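Local coordinates for protein heavy metal cation tricomponent efflux pump ZneA(CzcA-like) (Cupriavidus metallidurans, PDB 4K0J) that probably exports zinc from the cell in exchange for protons, as the inner-membrane RND pump of a tripartite heavy-metal efflux system, at residues T541-Y549 against Q848-Q856; A965-A976 against R987-L997. All coordinates share one frame; numbering follows the deposited sequence.

Contact 1: residues T541-Y549 against Q848-Q856; sequences TIGRDFLPY and QFENQQRAQ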
loop_
_atom_site.group_PDB
_atom_site.type_symbol
_atom_site.label_atom_id
_atom_site.label_comp_id
_atom_site.label_asym_id
_atom_site.label_seq_id
_atom_site.Cartn_x
_atom_site.Cartn_y
_atom_site.Cartn_z
ATOM N N THR C 541 -6.121 23.258 -43.946
ATOM C CA THR C 541 -4.946 24.093 -44.142
ATOM C C THR C 541 -4.440 24.653 -42.817
ATOM O O THR C 541 -3.344 25.210 -42.751
ATOM C CB THR C 541 -5.248 25.261 -45.094
ATOM O OG1 THR C 541 -6.307 26.059 -44.551
ATOM C CG2 THR C 541 -5.661 24.738 -46.462
ATOM N N ILE C 542 -5.242 24.500 -41.767
ATOM C CA ILE C 542 -4.876 24.994 -40.442
ATOM C C ILE C 542 -3.648 24.261 -39.895
ATOM O O ILE C 542 -3.463 23.067 -40.137
ATOM C CB ILE C 542 -6.059 24.888 -39.439
ATOM C CG1 ILE C 542 -5.745 25.631 -38.138
ATOM C CG2 ILE C 542 -6.399 23.436 -39.144
ATOM C CD1 ILE C 542 -5.467 27.102 -38.325
ATOM N N GLY C 543 -2.799 24.994 -39.180
ATOM C CA GLY C 543 -1.647 24.400 -38.530
ATOM C C GLY C 543 -2.070 23.616 -37.304
ATOM O O GLY C 543 -3.112 23.894 -36.714
ATOM N N ARG C 544 -1.265 22.632 -36.919
ATOM C CA ARG C 544 -1.587 21.794 -35.769
ATOM C C ARG C 544 -0.446 21.759 -34.757
ATOM O O ARG C 544 0.708 21.534 -35.119
ATOM C CB ARG C 544 -1.936 20.376 -36.225
ATOM C CG ARG C 544 -3.217 20.279 -37.045
ATOM C CD ARG C 544 -3.366 18.905 -37.680
ATOM N NE ARG C 544 -3.106 17.831 -36.725
ATOM C CZ ARG C 544 -3.007 16.545 -37.054
ATOM N NH1 ARG C 544 -3.148 16.165 -38.317
ATOM N NH2 ARG C 544 -2.766 15.637 -36.116
ATOM N N ASP C 545 -0.776 21.986 -33.489
ATOM C CA ASP C 545 0.202 21.918 -32.405
ATOM C C ASP C 545 -0.174 20.818 -31.419
ATOM O O ASP C 545 -0.690 19.770 -31.809
ATOM C CB ASP C 545 0.289 23.259 -31.668
ATOM C CG ASP C 545 0.951 24.344 -32.497
ATOM O OD1 ASP C 545 1.336 25.383 -31.919
ATOM O OD2 ASP C 545 1.092 24.157 -33.723
ATOM N N PHE C 546 0.098 21.064 -30.141
ATOM C CA PHE C 546 -0.372 20.191 -29.071
ATOM C C PHE C 546 -0.880 21.024 -27.902
ATOM O O PHE C 546 -1.821 20.638 -27.212
ATOM C CB PHE C 546 0.725 19.240 -28.602
ATOM C CG PHE C 546 0.345 18.443 -27.390
ATOM C CD1 PHE C 546 0.817 18.792 -26.138
ATOM C CD2 PHE C 546 -0.503 17.357 -27.499
ATOM C CE1 PHE C 546 0.462 18.068 -25.020
ATOM C CE2 PHE C 546 -0.858 16.625 -26.384
ATOM C CZ PHE C 546 -0.374 16.983 -25.142
ATOM N N LEU C 547 -0.234 22.162 -27.682
ATOM C CA LEU C 547 -0.708 23.162 -26.734
ATOM C C LEU C 547 0.020 24.477 -26.984
ATOM O O LEU C 547 1.154 24.475 -27.460
ATOM C CB LEU C 547 -0.535 22.691 -25.280
ATOM C CG LEU C 547 0.771 22.032 -24.810
ATOM C CD1 LEU C 547 1.946 23.012 -24.705
ATOM C CD2 LEU C 547 0.547 21.330 -23.478
ATOM N N PRO C 548 -0.636 25.608 -26.680
ATOM C CA PRO C 548 0.012 26.919 -26.796
ATOM C C PRO C 548 1.191 27.065 -25.838
ATOM O O PRO C 548 1.393 26.210 -24.972
ATOM C CB PRO C 548 -1.109 27.905 -26.435
ATOM C CG PRO C 548 -2.148 27.093 -25.742
ATOM C CD PRO C 548 -2.062 25.727 -26.335
ATOM N N TYR C 549 1.949 28.149 -25.998
ATOM C CA TYR C 549 3.204 28.363 -25.279
ATOM C C TYR C 549 3.123 28.163 -23.762
ATOM O O TYR C 549 4.087 27.697 -23.148
ATOM C CB TYR C 549 3.757 29.753 -25.598
ATOM C CG TYR C 549 4.949 30.162 -24.762
ATOM C CD1 TYR C 549 6.212 29.640 -25.013
ATOM C CD2 TYR C 549 4.810 31.079 -23.727
ATOM C CE1 TYR C 549 7.303 30.016 -24.252
ATOM C CE2 TYR C 549 5.893 31.462 -22.965
ATOM C CZ TYR C 549 7.134 30.927 -23.229
ATOM O OH TYR C 549 8.203 31.317 -22.460
ATOM N N GLN C 848 7.133 16.459 -28.109
ATOM C CA GLN C 848 5.735 16.835 -28.295
ATOM C C GLN C 848 5.162 16.249 -29.584
ATOM O O GLN C 848 3.992 16.450 -29.902
ATOM C CB GLN C 848 5.565 18.357 -28.259
ATOM C CG GLN C 848 5.709 18.957 -26.864
ATOM C CD GLN C 848 5.414 20.445 -26.826
ATOM O OE1 GLN C 848 5.256 21.031 -25.755
ATOM N NE2 GLN C 848 5.341 21.064 -27.997
ATOM N N PHE C 849 6.002 15.531 -30.322
ATOM C CA PHE C 849 5.556 14.749 -31.464
ATOM C C PHE C 849 4.619 13.653 -30.969
ATOM O O PHE C 849 3.527 13.459 -31.507
ATOM C CB PHE C 849 6.766 14.143 -32.185
ATOM C CG PHE C 849 6.424 13.014 -33.122
ATOM C CD1 PHE C 849 6.619 11.697 -32.739
ATOM C CD2 PHE C 849 5.913 13.268 -34.384
ATOM C CE1 PHE C 849 6.310 10.657 -33.596
ATOM C CE2 PHE C 849 5.604 12.232 -35.246
ATOM C CZ PHE C 849 5.801 10.926 -34.850
ATOM N N GLU C 850 5.053 12.946 -29.928
ATOM C CA GLU C 850 4.244 11.893 -29.329
ATOM C C GLU C 850 2.992 12.483 -28.697
ATOM O O GLU C 850 1.917 11.878 -28.738
ATOM C CB GLU C 850 5.048 11.113 -28.288
ATOM C CG GLU C 850 4.221 10.101 -27.508
ATOM C CD GLU C 850 5.068 9.047 -26.827
ATOM O OE1 GLU C 850 4.827 8.770 -25.632
ATOM O OE2 GLU C 850 5.965 8.487 -27.491
ATOM N N ASN C 851 3.140 13.666 -28.111
ATOM C CA ASN C 851 2.003 14.383 -27.555
ATOM C C ASN C 851 0.950 14.652 -28.635
ATOM O O ASN C 851 -0.238 14.372 -28.445
ATOM C CB ASN C 851 2.457 15.690 -26.891
ATOM C CG ASN C 851 3.182 15.461 -25.571
ATOM O OD1 ASN C 851 3.083 14.389 -24.972
ATOM N ND2 ASN C 851 3.902 16.478 -25.107
ATOM N N GLN C 852 1.402 15.176 -29.772
ATOM C CA GLN C 852 0.529 15.436 -30.913
ATOM C C GLN C 852 -0.148 14.161 -31.392
ATOM O O GLN C 852 -1.347 14.158 -31.678
ATOM C CB GLN C 852 1.322 16.051 -32.069
ATOM C CG GLN C 852 0.496 16.303 -33.326
ATOM C CD GLN C 852 1.348 16.377 -34.584
ATOM O OE1 GLN C 852 1.482 17.436 -35.198
ATOM N NE2 GLN C 852 1.923 15.244 -34.980
ATOM N N GLN C 853 0.624 13.080 -31.479
ATOM C CA GLN C 853 0.084 11.789 -31.906
ATOM C C GLN C 853 -1.036 11.288 -30.990
ATOM O O GLN C 853 -2.132 10.964 -31.457
ATOM C CB GLN C 853 1.193 10.740 -32.018
ATOM C CG GLN C 853 2.026 10.853 -33.282
ATOM C CD GLN C 853 2.920 9.648 -33.503
ATOM O OE1 GLN C 853 3.590 9.179 -32.582
ATOM N NE2 GLN C 853 2.929 9.136 -34.728
ATOM N N ARG C 854 -0.758 11.228 -29.692
ATOM C CA ARG C 854 -1.745 10.762 -28.725
ATOM C C ARG C 854 -2.990 11.647 -28.714
ATOM O O ARG C 854 -4.116 11.147 -28.656
ATOM C CB ARG C 854 -1.134 10.692 -27.324
ATOM C CG ARG C 854 0.005 9.696 -27.190
ATOM C CD ARG C 854 -0.455 8.281 -27.517
ATOM N NE ARG C 854 0.643 7.319 -27.443
ATOM C CZ ARG C 854 0.516 6.017 -27.685
ATOM N NH1 ARG C 854 -0.665 5.514 -28.019
ATOM N NH2 ARG C 854 1.571 5.218 -27.595
ATOM N N ALA C 855 -2.782 12.960 -28.776
ATOM C CA ALA C 855 -3.895 13.906 -28.778
ATOM C C ALA C 855 -4.785 13.729 -30.006
ATOM O O ALA C 855 -6.011 13.670 -29.891
ATOM C CB ALA C 855 -3.382 15.333 -28.693
ATOM N N GLN C 856 -4.159 13.647 -31.178
ATOM C CA GLN C 856 -4.880 13.444 -32.432
ATOM C C GLN C 856 -5.670 12.137 -32.417
ATOM O O GLN C 856 -6.874 12.123 -32.699
ATOM C CB GLN C 856 -3.906 13.461 -33.616
ATOM C CG GLN C 856 -4.443 12.819 -34.892
ATOM C CD GLN C 856 -5.589 13.596 -35.519
ATOM O OE1 GLN C 856 -5.768 14.785 -35.255
ATOM N NE2 GLN C 856 -6.370 12.923 -36.356
#
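Phe546, in a loop, draws its backbone up to the first turns of helix 848-873, its CA lying 5.2 Å from the CA of Gln852. Its ring is laid flat against Asn851: CB of Asn851 stands 3.3 Å from the centroid of the Phe546 ring and only 4° off the ring normal, a CH-pi contact over the centre of one face. With CG anti to the backbone N (chi1 173°), the Phe546 side chain runs out to the helix. The Asn851 amide lies tilted to the ring plane, its ND2 3.8 Å from CE1 of Phe546. Ala855, one turn on, meets the ring edge, its CB 3.7 Å from CE2 of Phe546, and Ile456 of helix 455-460 also touches the Phe546 side chain. In RND pumps the chain leaves a membrane helix here for the second large periplasmic part and returns through a strand, here 843-847, into the next long membrane helix; the contact thus pairs the outgoing and incoming chain. Arg544 reaches the helix further along, its chain bent at chi3. Its NH2 comes 3.2 Å from OE1 of Gln856, but that oxygen lies over a face of the guanidinium, at an angle too poor for a hydrogen bond, the two planes 44° apart. Between the Phe546 and Arg544 contacts, the extended Gln852 passes Asp545, its CG 4.0 Å from the backbone O of Asp545. Nearer the N-terminal side, OE1 of Gln848 reaches CD1 of Leu547 at 4.0 Å, the two side chains crossing at about a right angle.

Contact 2: residues A965-A976 against R987-L997; sequences ATVAALGLIPAA and RPLATVVVGGL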
loop_
_atom_site.group_PDB
_atom_site.type_symbol
_atom_site.label_atom_id
_atom_site.label_comp_id
_atom_site.label_asym_id
_atom_site.label_seq_id
_atom_site.Cartn_x
_atom_site.Cartn_y
_atom_site.Cartn_z
ATOM N N ALA C 965 -27.165 32.586 -27.840
ATOM C CA ALA C 965 -25.994 32.692 -28.702
ATOM C C ALA C 965 -25.162 33.932 -28.402
ATOM O O ALA C 965 -24.030 34.053 -28.871
ATOM C CB ALA C 965 -26.408 32.682 -30.156
ATOM N N THR C 966 -25.729 34.858 -27.637
ATOM C CA THR C 966 -24.987 36.044 -27.235
ATOM C C THR C 966 -24.285 35.844 -25.898
ATOM O O THR C 966 -23.078 36.060 -25.790
ATOM C CB THR C 966 -25.883 37.283 -27.159
ATOM O OG1 THR C 966 -26.451 37.538 -28.450
ATOM C CG2 THR C 966 -25.070 38.488 -26.726
ATOM N N VAL C 967 -25.039 35.436 -24.880
ATOM C CA VAL C 967 -24.438 35.210 -23.567
ATOM C C VAL C 967 -23.349 34.143 -23.633
ATOM O O VAL C 967 -22.300 34.274 -22.999
ATOM C CB VAL C 967 -25.477 34.831 -22.495
ATOM C CG1 VAL C 967 -26.275 36.048 -22.079
ATOM C CG2 VAL C 967 -26.393 33.732 -23.000
ATOM N N ALA C 968 -23.589 33.097 -24.417
ATOM C CA ALA C 968 -22.605 32.031 -24.544
ATOM C C ALA C 968 -21.385 32.496 -25.335
ATOM O O ALA C 968 -20.341 31.852 -25.306
ATOM C CB ALA C 968 -23.228 30.803 -25.185
ATOM N N ALA C 969 -21.514 33.620 -26.033
ATOM C CA ALA C 969 -20.434 34.112 -26.880
ATOM C C ALA C 969 -19.799 35.388 -26.346
ATOM O O ALA C 969 -18.919 35.958 -26.987
ATOM C CB ALA C 969 -20.927 34.325 -28.300
ATOM N N LEU C 970 -20.246 35.838 -25.178
ATOM C CA LEU C 970 -19.648 37.012 -24.547
ATOM C C LEU C 970 -18.978 36.651 -23.231
ATOM O O LEU C 970 -18.223 37.445 -22.670
ATOM C CB LEU C 970 -20.678 38.124 -24.330
ATOM C CG LEU C 970 -21.144 38.867 -25.582
ATOM C CD1 LEU C 970 -21.716 40.221 -25.210
ATOM C CD2 LEU C 970 -20.012 39.021 -26.583
ATOM N N GLY C 971 -19.255 35.449 -22.743
ATOM C CA GLY C 971 -18.613 34.962 -21.540
ATOM C C GLY C 971 -17.176 34.569 -21.816
ATOM O O GLY C 971 -16.350 34.510 -20.907
ATOM N N LEU C 972 -16.872 34.311 -23.084
ATOM C CA LEU C 972 -15.549 33.832 -23.464
ATOM C C LEU C 972 -14.697 34.897 -24.145
ATOM O O LEU C 972 -13.507 34.686 -24.390
ATOM C CB LEU C 972 -15.668 32.583 -24.335
ATOM C CG LEU C 972 -16.242 31.402 -23.555
ATOM C CD1 LEU C 972 -16.306 30.157 -24.409
ATOM C CD2 LEU C 972 -15.410 31.154 -22.305
ATOM N N ILE C 973 -15.309 36.036 -24.452
ATOM C CA ILE C 973 -14.556 37.188 -24.943
ATOM C C ILE C 973 -13.442 37.640 -23.983
ATOM O O ILE C 973 -12.313 37.872 -24.422
ATOM C CB ILE C 973 -15.477 38.373 -25.336
ATOM C CG1 ILE C 973 -16.040 38.157 -26.742
ATOM C CG2 ILE C 973 -14.722 39.693 -25.272
ATOM C CD1 ILE C 973 -16.577 39.415 -27.394
ATOM N N PRO C 974 -13.740 37.758 -22.673
ATOM C CA PRO C 974 -12.630 38.115 -21.783
ATOM C C PRO C 974 -11.585 37.006 -21.699
ATOM O O PRO C 974 -10.408 37.285 -21.486
ATOM C CB PRO C 974 -13.316 38.294 -20.426
ATOM C CG PRO C 974 -14.543 37.478 -20.519
ATOM C CD PRO C 974 -15.006 37.641 -21.927
ATOM N N ALA C 975 -12.016 35.761 -21.875
ATOM C CA ALA C 975 -11.097 34.632 -21.864
ATOM C C ALA C 975 -10.252 34.624 -23.133
ATOM O O ALA C 975 -9.233 33.934 -23.209
ATOM C CB ALA C 975 -11.858 33.325 -21.716
ATOM N N ALA C 976 -10.683 35.397 -24.125
ATOM C CA ALA C 976 -9.917 35.564 -25.351
ATOM C C ALA C 976 -8.863 36.657 -25.197
ATOM O O ALA C 976 -8.262 37.092 -26.181
ATOM C CB ALA C 976 -10.840 35.871 -26.516
ATOM N N ARG C 987 -7.631 30.967 -24.217
ATOM C CA ARG C 987 -7.832 31.633 -25.499
ATOM C C ARG C 987 -8.159 30.718 -26.685
ATOM O O ARG C 987 -8.862 31.140 -27.592
ATOM C CB ARG C 987 -6.640 32.525 -25.838
ATOM C CG ARG C 987 -6.434 33.659 -24.861
ATOM C CD ARG C 987 -5.410 34.640 -25.387
ATOM N NE ARG C 987 -4.166 33.978 -25.765
ATOM C CZ ARG C 987 -3.175 33.712 -24.922
ATOM N NH1 ARG C 987 -3.282 34.049 -23.645
ATOM N NH2 ARG C 987 -2.080 33.105 -25.352
ATOM N N PRO C 988 -7.625 29.481 -26.707
ATOM C CA PRO C 988 -8.092 28.576 -27.762
ATOM C C PRO C 988 -9.589 28.281 -27.701
ATOM O O PRO C 988 -10.274 28.470 -28.709
ATOM C CB PRO C 988 -7.292 27.302 -27.494
ATOM C CG PRO C 988 -6.026 27.793 -26.930
ATOM C CD PRO C 988 -6.394 28.974 -26.075
ATOM N N LEU C 989 -10.084 27.827 -26.552
ATOM C CA LEU C 989 -11.511 27.538 -26.403
ATOM C C LEU C 989 -12.333 28.805 -26.615
ATOM O O LEU C 989 -13.382 28.777 -27.261
ATOM C CB LEU C 989 -11.825 26.943 -25.026
ATOM C CG LEU C 989 -10.985 25.761 -24.538
ATOM C CD1 LEU C 989 -9.898 26.249 -23.609
ATOM C CD2 LEU C 989 -11.841 24.718 -23.844
ATOM N N ALA C 990 -11.835 29.912 -26.072
ATOM C CA ALA C 990 -12.480 31.210 -26.212
ATOM C C ALA C 990 -12.662 31.571 -27.681
ATOM O O ALA C 990 -13.752 31.927 -28.117
ATOM C CB ALA C 990 -11.662 32.277 -25.507
ATOM N N THR C 991 -11.582 31.461 -28.440
ATOM C CA THR C 991 -11.592 31.783 -29.858
ATOM C C THR C 991 -12.538 30.866 -30.625
ATOM O O THR C 991 -13.393 31.335 -31.378
ATOM C CB THR C 991 -10.183 31.664 -30.451
ATOM O OG1 THR C 991 -9.259 32.389 -29.629
ATOM C CG2 THR C 991 -10.145 32.218 -31.860
ATOM N N VAL C 992 -12.380 29.560 -30.423
ATOM C CA VAL C 992 -13.211 28.565 -31.096
ATOM C C VAL C 992 -14.704 28.792 -30.864
ATOM O O VAL C 992 -15.499 28.764 -31.806
ATOM C CB VAL C 992 -12.844 27.137 -30.651
ATOM C CG1 VAL C 992 -13.927 26.152 -31.061
ATOM C CG2 VAL C 992 -11.494 26.736 -31.227
ATOM N N VAL C 993 -15.083 29.028 -29.613
ATOM C CA VAL C 993 -16.491 29.226 -29.282
ATOM C C VAL C 993 -17.025 30.579 -29.754
ATOM O O VAL C 993 -18.025 30.636 -30.469
ATOM C CB VAL C 993 -16.758 29.068 -27.775
ATOM C CG1 VAL C 993 -18.169 29.508 -27.444
ATOM C CG2 VAL C 993 -16.527 27.628 -27.338
ATOM N N VAL C 994 -16.359 31.660 -29.350
ATOM C CA VAL C 994 -16.777 33.013 -29.718
ATOM C C VAL C 994 -16.907 33.172 -31.231
ATOM O O VAL C 994 -17.932 33.642 -31.727
ATOM C CB VAL C 994 -15.809 34.088 -29.166
ATOM C CG1 VAL C 994 -16.079 35.440 -29.805
ATOM C CG2 VAL C 994 -15.937 34.189 -27.658
ATOM N N GLY C 995 -15.874 32.761 -31.959
ATOM C CA GLY C 995 -15.891 32.841 -33.407
ATOM C C GLY C 995 -16.864 31.860 -34.030
ATOM O O GLY C 995 -17.537 32.179 -35.010
ATOM N N GLY C 996 -16.947 30.667 -33.450
ATOM C CA GLY C 996 -17.782 29.610 -33.989
ATOM C C GLY C 996 -19.238 29.658 -33.572
ATOM O O GLY C 996 -20.002 28.744 -33.875
ATOM N N LEU C 997 -19.628 30.720 -32.877
ATOM C CA LEU C 997 -21.011 30.867 -32.448
ATOM C C LEU C 997 -21.632 32.077 -33.121
ATOM O O LEU C 997 -22.849 32.164 -33.261
ATOM C CB LEU C 997 -21.090 31.008 -30.928
ATOM C CG LEU C 997 -22.411 30.606 -30.271
ATOM C CD1 LEU C 997 -22.735 29.151 -30.572
ATOM C CD2 LEU C 997 -22.345 30.841 -28.773
#
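Two consecutive segments of the transmembrane bundle, joined by a short connection, form a helical hairpin: the axes of 965-970 and 987-997 run antiparallel at 156°, 8.8 Å apart. Small residues let the backbones come close. CB of Ala990 points at the chain around Leu972 to Ala976, 3.2 Å from the carbonyl O of Leu972 and 3.8 Å from CB of Ala976, with Ala975 also against it. Leu972 lies alongside this alanine and reaches with CD1 to CB of Val993 at 3.6 Å, while its own CB meets CG2 of Val994. That same CG2 methyl sits 3.5 Å from the carbonyl O of Ala969. At the far end Leu997, its CG anti to the backbone N (chi1 -156°), sets CD2 against the CB atoms of both Ala968 and Ala969, 3.7 Å from the former. At the other end the Arg987 chain passes the carbonyl O of Ala975 with CG at 3.3 Å, and its NH2 makes a salt bridge to Asp984. Arg905 hydrogen-bonds both Ala976 O and Thr991 OG1, tying the two segments together from outside. With methyl groups facing carbonyl oxygens and other methyls, the direct interface depends on close apolar packing, whereas a polar tie comes from Arg905 of another helix.

Overall arrangement
Along the chain both segments of contact 1 precede those of contact 2, and the centres of the two contacts lie about 22 Å apart. Contact 1 joins a connection that follows helix 521-536 to the start of helix 848-873, spanning the intervening 298 residues with their helices and strands; contact 2 pairs neighbouring membrane segments only 11 residues apart. They meet where CG of Pro548 packs 4.1 Å from CG of Pro988. Asn910 lies beside both prolines, and helix 891-905 borders both, with His903 touching Thr541 and Ile542 at the beginning of segment 541-549 and Arg905 bonded to contact 2. The point where the chain re-enters the membrane bundle thus lies against one of the bundle's hairpins.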